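Sensor protein (Shewanella oneidensis, PDB 3LIC) is a putative membrane-bound histidine kinase of a two-component system whose extracellular PDC-fold domain probably senses external signals and passes them across the membrane. Local coordinates at residues 184-189 with 255-260. Numbering follows the deposited sequence.
Sequences VVLDDQ and RVVVMV
Strands 184-186 and 255-260 run antiparallel, joined by four backbone hydrogen bonds. Val184 and Val257 form one hydrogen-bonded pair, the tighter bond going from Val257 N to Val184 O at 2.7 Å; Leu186 and Arg255 form the next. Between them Val185 faces Val256 in a non-hydrogen-bonded pair, where Val185 CA lies 3.2 Å from Arg255 O in a CA-H...O contact.

Where strand 184-186 gives way to the turn, the side chain of Arg255, folded at both chi2 (72°) and chi3 (48°), carries its guanidinium to Asp187. NH2 donates to Asp187 O at 3.0 Å, nearly straight at 166° and in the guanidinium plane. NH1 bonds Leu224 O of helix 218-226. An alanine in place of Arg255 removes both bonds and would probably leave the turn less firmly tied to the sheet. Asp187 OD1 accepts from Gln189 N at 2.6 Å, closing an Asx turn.

Apolar contacts gather on the face bearing Val184, Leu186, Arg255 and Val257: Val184 CB is 4.0 Å from Val257 CB, and Leu186 CD1 lies more loosely against Val257 CG2, 4.4 Å away.

Both strands are interior in a five-stranded antiparallel sheet, 192-194 pairing with Val185's strand and 241-248 with Val256's, while Val185 and Val256 pack on Leu25 of the long helix 2-46.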
loop_
_atom_site.group_PDB
_atom_site.type_symbol
_atom_site.label_atom_id
_atom_site.label_comp_id
_atom_site.label_asym_id
_atom_site.label_seq_id
_atom_site.Cartn_x
_atom_site.Cartn_y
_atom_site.Cartn_z
ATOM N N VAL A 184 8.442 -7.608 -5.910
ATOM C CA VAL A 184 7.085 -7.380 -6.340
ATOM C C VAL A 184 6.177 -7.618 -5.120
ATOM O O VAL A 184 6.451 -8.486 -4.294
ATOM C CB VAL A 184 6.678 -8.317 -7.536
ATOM C CG1 VAL A 184 5.159 -8.289 -7.791
ATOM C CG2 VAL A 184 7.370 -7.902 -8.741
ATOM N N VAL A 185 5.130 -6.821 -4.987
ATOM C CA VAL A 185 4.111 -7.045 -3.966
ATOM C C VAL A 185 2.780 -7.162 -4.691
ATOM O O VAL A 185 2.466 -6.363 -5.585
ATOM C CB VAL A 185 4.014 -5.887 -2.918
ATOM C CG1 VAL A 185 2.993 -6.279 -1.810
ATOM C CG2 VAL A 185 5.345 -5.598 -2.258
ATOM N N LEU A 186 2.018 -8.167 -4.340
ATOM C CA LEU A 186 0.732 -8.411 -4.979
ATOM C C LEU A 186 -0.292 -8.383 -3.850
ATOM O O LEU A 186 0.024 -8.798 -2.760
ATOM C CB LEU A 186 0.754 -9.809 -5.558
ATOM C CG LEU A 186 1.769 -10.110 -6.639
ATOM C CD1 LEU A 186 1.654 -11.642 -7.004
ATOM C CD2 LEU A 186 1.420 -9.207 -7.843
ATOM N N ASP A 187 -1.488 -7.868 -4.085
ATOM C CA ASP A 187 -2.537 -7.999 -3.123
ATOM C C ASP A 187 -3.082 -9.470 -3.111
ATOM O O ASP A 187 -2.527 -10.349 -3.729
ATOM C CB ASP A 187 -3.643 -6.990 -3.392
ATOM C CG ASP A 187 -4.492 -7.349 -4.585
ATOM O OD1 ASP A 187 -4.389 -8.451 -5.147
ATOM O OD2 ASP A 187 -5.297 -6.496 -4.997
ATOM N N ASP A 188 -4.163 -9.710 -2.390
ATOM C CA ASP A 188 -4.691 -11.064 -2.210
ATOM C C ASP A 188 -5.343 -11.549 -3.501
ATOM O O ASP A 188 -5.538 -12.754 -3.676
ATOM C CB ASP A 188 -5.726 -11.091 -1.093
ATOM C CG ASP A 188 -6.766 -10.012 -1.265
ATOM O OD1 ASP A 188 -6.392 -8.817 -1.298
ATOM O OD2 ASP A 188 -7.945 -10.344 -1.418
ATOM N N GLN A 189 -5.640 -10.638 -4.424
ATOM C CA GLN A 189 -6.249 -11.077 -5.656
ATOM C C GLN A 189 -5.168 -11.212 -6.685
ATOM O O GLN A 189 -5.446 -11.477 -7.841
ATOM C CB GLN A 189 -7.256 -10.043 -6.177
ATOM C CG GLN A 189 -8.429 -9.774 -5.242
ATOM C CD GLN A 189 -9.359 -11.001 -5.107
ATOM O OE1 GLN A 189 -9.939 -11.227 -4.043
ATOM N NE2 GLN A 189 -9.493 -11.798 -6.185
ATOM N N ARG A 255 0.992 -10.977 -1.146
ATOM C CA ARG A 255 2.261 -11.651 -1.440
ATOM C C ARG A 255 3.484 -10.726 -1.631
ATOM O O ARG A 255 3.414 -9.674 -2.270
ATOM C CB ARG A 255 2.143 -12.501 -2.698
ATOM C CG ARG A 255 1.784 -13.988 -2.455
ATOM C CD ARG A 255 0.344 -14.164 -2.029
ATOM N NE ARG A 255 -0.620 -13.437 -2.863
ATOM C CZ ARG A 255 -1.076 -13.847 -4.042
ATOM N NH1 ARG A 255 -0.631 -14.970 -4.578
ATOM N NH2 ARG A 255 -1.970 -13.102 -4.698
ATOM N N VAL A 256 4.632 -11.172 -1.146
ATOM C CA VAL A 256 5.848 -10.485 -1.442
ATOM C C VAL A 256 6.595 -11.447 -2.289
ATOM O O VAL A 256 6.699 -12.620 -1.927
ATOM C CB VAL A 256 6.632 -10.218 -0.168
ATOM C CG1 VAL A 256 8.071 -9.829 -0.498
ATOM C CG2 VAL A 256 5.918 -9.089 0.631
ATOM N N VAL A 257 7.081 -10.975 -3.429
ATOM C CA VAL A 257 7.907 -11.799 -4.299
ATOM C C VAL A 257 9.325 -11.230 -4.359
ATOM O O VAL A 257 9.501 -10.071 -4.700
ATOM C CB VAL A 257 7.355 -11.792 -5.737
ATOM C CG1 VAL A 257 8.197 -12.731 -6.651
ATOM C CG2 VAL A 257 5.864 -12.154 -5.742
ATOM N N VAL A 258 10.319 -12.036 -4.011
ATOM C CA VAL A 258 11.736 -11.658 -4.206
ATOM C C VAL A 258 12.294 -12.468 -5.390
ATOM O O VAL A 258 12.161 -13.682 -5.449
ATOM C CB VAL A 258 12.589 -11.975 -2.952
ATOM C CG1 VAL A 258 14.069 -11.563 -3.182
ATOM C CG2 VAL A 258 11.989 -11.279 -1.687
HETATM N N MSE A 259 12.896 -11.792 -6.343
HETATM C CA MSE A 259 13.360 -12.428 -7.572
HETATM C C MSE A 259 14.670 -11.760 -7.924
HETATM O O MSE A 259 14.779 -10.532 -7.807
HETATM C CB MSE A 259 12.351 -12.224 -8.683
HETATM C CG MSE A 259 12.244 -10.815 -9.107
HETATM SE SE MSE A 259 10.438 -10.358 -9.773
HETATM C CE MSE A 259 9.764 -9.568 -8.135
ATOM N N VAL A 260 15.668 -12.557 -8.329
ATOM C CA VAL A 260 16.961 -12.023 -8.775
ATOM C C VAL A 260 17.358 -12.753 -10.068
ATOM O O VAL A 260 17.089 -13.944 -10.223
ATOM C CB VAL A 260 18.035 -12.228 -7.685
ATOM C CG1 VAL A 260 19.400 -11.553 -8.056
ATOM C CG2 VAL A 260 17.519 -11.757 -6.318
#